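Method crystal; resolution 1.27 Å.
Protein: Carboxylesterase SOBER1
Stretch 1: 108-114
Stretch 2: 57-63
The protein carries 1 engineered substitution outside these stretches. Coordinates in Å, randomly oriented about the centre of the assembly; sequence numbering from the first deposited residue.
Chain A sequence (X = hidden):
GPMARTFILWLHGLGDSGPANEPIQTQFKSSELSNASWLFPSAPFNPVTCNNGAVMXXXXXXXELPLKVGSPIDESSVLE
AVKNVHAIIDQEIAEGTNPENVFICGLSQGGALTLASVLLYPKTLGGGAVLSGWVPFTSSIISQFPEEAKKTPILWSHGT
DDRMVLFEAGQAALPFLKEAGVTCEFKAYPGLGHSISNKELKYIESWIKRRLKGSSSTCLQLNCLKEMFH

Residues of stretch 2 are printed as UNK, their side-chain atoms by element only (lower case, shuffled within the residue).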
# COMPACT_ATOMS: atom_id res chain seq x y z
N SER A 108 6.60 0.98 0.20
CA SER A 108 7.37 0.71 -1.00
C SER A 108 6.71 -0.41 -1.80
O SER A 108 5.58 -0.22 -2.25
CB SER A 108 8.84 0.48 -0.66
OG SER A 108 9.59 0.57 -1.86
N GLN A 109 7.34 -1.57 -1.95
CA GLN A 109 6.66 -2.67 -2.62
C GLN A 109 5.30 -2.96 -1.98
O GLN A 109 4.32 -3.23 -2.68
CB GLN A 109 7.54 -3.92 -2.55
CG GLN A 109 7.00 -5.08 -3.36
CD GLN A 109 7.75 -6.36 -3.12
OE1 GLN A 109 7.93 -6.78 -1.98
NE2 GLN A 109 8.20 -6.98 -4.19
N GLY A 110 5.22 -2.89 -0.66
CA GLY A 110 3.96 -3.10 0.03
C GLY A 110 2.97 -1.97 -0.18
O GLY A 110 1.75 -2.17 -0.07
N GLY A 111 3.47 -0.76 -0.45
CA GLY A 111 2.59 0.34 -0.82
C GLY A 111 2.02 0.18 -2.22
O GLY A 111 0.83 0.44 -2.45
N ALA A 112 2.84 -0.23 -3.18
CA ALA A 112 2.34 -0.59 -4.50
C ALA A 112 1.28 -1.68 -4.39
O ALA A 112 0.23 -1.62 -5.03
CB ALA A 112 3.50 -1.05 -5.37
N LEU A 113 1.53 -2.68 -3.54
CA LEU A 113 0.55 -3.75 -3.37
C LEU A 113 -0.71 -3.25 -2.70
O LEU A 113 -1.81 -3.69 -3.05
CB LEU A 113 1.17 -4.90 -2.58
CG LEU A 113 0.24 -6.09 -2.35
CD1 LEU A 113 -0.34 -6.64 -3.64
CD2 LEU A 113 1.00 -7.16 -1.60
N THR A 114 -0.57 -2.36 -1.73
CA THR A 114 -1.74 -1.72 -1.12
C THR A 114 -2.62 -1.09 -2.18
O THR A 114 -3.84 -1.29 -2.19
CB THR A 114 -1.29 -0.66 -0.09
OG1 THR A 114 -0.74 -1.31 1.05
CG2 THR A 114 -2.43 0.23 0.36
N UNK A 57 12.06 -12.49 0.63
CA UNK A 57 10.63 -12.21 0.76
C UNK A 57 10.28 -11.07 -0.18
O UNK A 57 10.92 -10.01 -0.16
n UNK A 57 9.45 -15.85 6.33
c UNK A 57 9.58 -12.71 4.43
c UNK A 57 9.18 -14.95 5.39
c UNK A 57 10.27 -11.84 2.19
c UNK A 57 10.42 -12.97 3.17
n UNK A 57 9.76 -13.76 5.43
n UNK A 57 8.33 -15.27 4.44
N UNK A 58 9.28 -11.28 -1.02
CA UNK A 58 8.93 -10.31 -2.04
C UNK A 58 7.48 -10.53 -2.45
O UNK A 58 7.11 -11.65 -2.81
c UNK A 58 9.83 -10.50 -3.25
o UNK A 58 9.44 -9.61 -4.28
N UNK A 59 6.67 -9.47 -2.41
CA UNK A 59 5.27 -9.62 -2.78
C UNK A 59 5.09 -9.95 -4.26
O UNK A 59 4.15 -10.66 -4.62
c UNK A 59 4.48 -8.35 -2.43
c UNK A 59 3.91 -8.28 1.26
c UNK A 59 3.35 -8.79 2.44
c UNK A 59 2.84 -9.98 -0.07
n UNK A 59 4.74 -7.22 1.07
c UNK A 59 5.03 -7.10 -0.27
c UNK A 59 4.40 -8.09 -0.96
c UNK A 59 2.55 -9.88 2.32
c UNK A 59 2.30 -10.47 1.10
c UNK A 59 3.67 -8.86 0.00
N UNK A 60 5.90 -9.36 -5.13
CA UNK A 60 5.77 -9.52 -6.58
C UNK A 60 7.11 -9.09 -7.18
O UNK A 60 7.88 -8.38 -6.55
c UNK A 60 4.59 -8.71 -7.13
c UNK A 60 4.85 -4.46 -6.43
c UNK A 60 4.07 -5.23 -5.61
c UNK A 60 5.46 -6.41 -7.69
c UNK A 60 4.69 -7.22 -6.87
c UNK A 60 5.55 -5.04 -7.46
c UNK A 60 3.98 -6.62 -5.84
N UNK A 61 7.39 -9.52 -8.40
CA UNK A 61 8.71 -9.27 -8.94
C UNK A 61 8.88 -7.80 -9.26
O UNK A 61 7.95 -7.13 -9.72
o UNK A 61 10.68 -10.58 -11.73
o UNK A 61 11.30 -9.92 -9.71
c UNK A 61 8.96 -10.12 -10.18
c UNK A 61 10.42 -10.20 -10.56
N UNK A 62 10.09 -7.31 -9.04
CA UNK A 62 10.50 -5.92 -9.26
C UNK A 62 11.63 -5.98 -10.29
O UNK A 62 12.73 -6.45 -9.96
c UNK A 62 11.43 -3.84 -8.20
c UNK A 62 10.95 -5.26 -7.95
c UNK A 62 9.82 -5.31 -6.92
N UNK A 63 11.40 -5.56 -11.53
CA UNK A 63 12.45 -5.73 -12.55
C UNK A 63 13.66 -4.84 -12.36
O UNK A 63 14.77 -5.26 -12.69
c UNK A 63 10.09 -5.26 -12.14
c UNK A 63 10.28 -5.61 -13.59
c UNK A 63 11.73 -5.41 -13.87

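Position 57 carries seven side-chain atoms: three carbons in a row, a nitrogen, and then a carbon bearing two further nitrogens. This unbranched chain ending in a guanidinium group is Arg57. Its end leads away from the helix; even Arg57 CB, the side-chain atom nearest stretch 1, stays 7.0 Å from Gln109 OE1, so the residue takes no part in the contact.

At position 58 there are just two side-chain atoms, a carbon followed by an oxygen. The oxygen lies 2.9 Å from Gln109 NE2. One carbon and one terminal hydroxyl identify Ser58, whose OG accepts a nearly linear hydrogen bond from Gln109 NE2, with an angle of 166° at the hydrogen.

Position 59 has one carbon leading to fused five- and six-membered rings of eight carbons and one nitrogen, an indole, with Leu113 packed over one face. This is Trp59. Leu113 CD2 approaches Trp59 CD2 to 3.5 Å, while Gly110 CA lies 4.2 Å from Trp59 CD1. The backbone also contributes: Trp59 N donates to Gln109 OE1 at 3.0 Å.

Position 60 shows a carbon and a six-membered ring of carbon alone, with no further substituent; Gln109 lies over one face and Ala112 at the edge. The residue is Phe60. Its CB points sideways, but the ring comes nearer the helix, bringing Gln109 CG 4.0 Å from the ring centroid in a CH-pi contact and Ala112 CB 3.8 Å from Phe60 CZ.

Position 61 has two carbons, the second carrying two oxygens: a carboxylate one methylene from the backbone, hence Asp61. It points away from the helix, and its OD1 accepts a weak hydrogen bond from the backbone N of position 62.

Position 62 has a carbon that forks into two more, one of which lies 3.6 Å from Gln109 NE2; this beta-branched pattern is Val62, and the atom is CG2. At position 63, three carbons close a ring onto the backbone nitrogen, which defines Pro63; it is out of reach of stretch 1.

The contact centres on Gln109, at the start of the helix. Its extended chain, with chi1 and chi2 both t, carries the amide into the loop, where OE1 accepts from Trp59 N while NE2 donates to Ser58 OG. The two hydrogen bonds hold the amide against the loop, and beside them Leu113 and Ala112 supply apolar surface for the two aromatic rings. Directional bonding and side-chain packing thus join segments whose touching residues are at least 47 positions apart.

Stretch 2 57-63: RSWFDVP
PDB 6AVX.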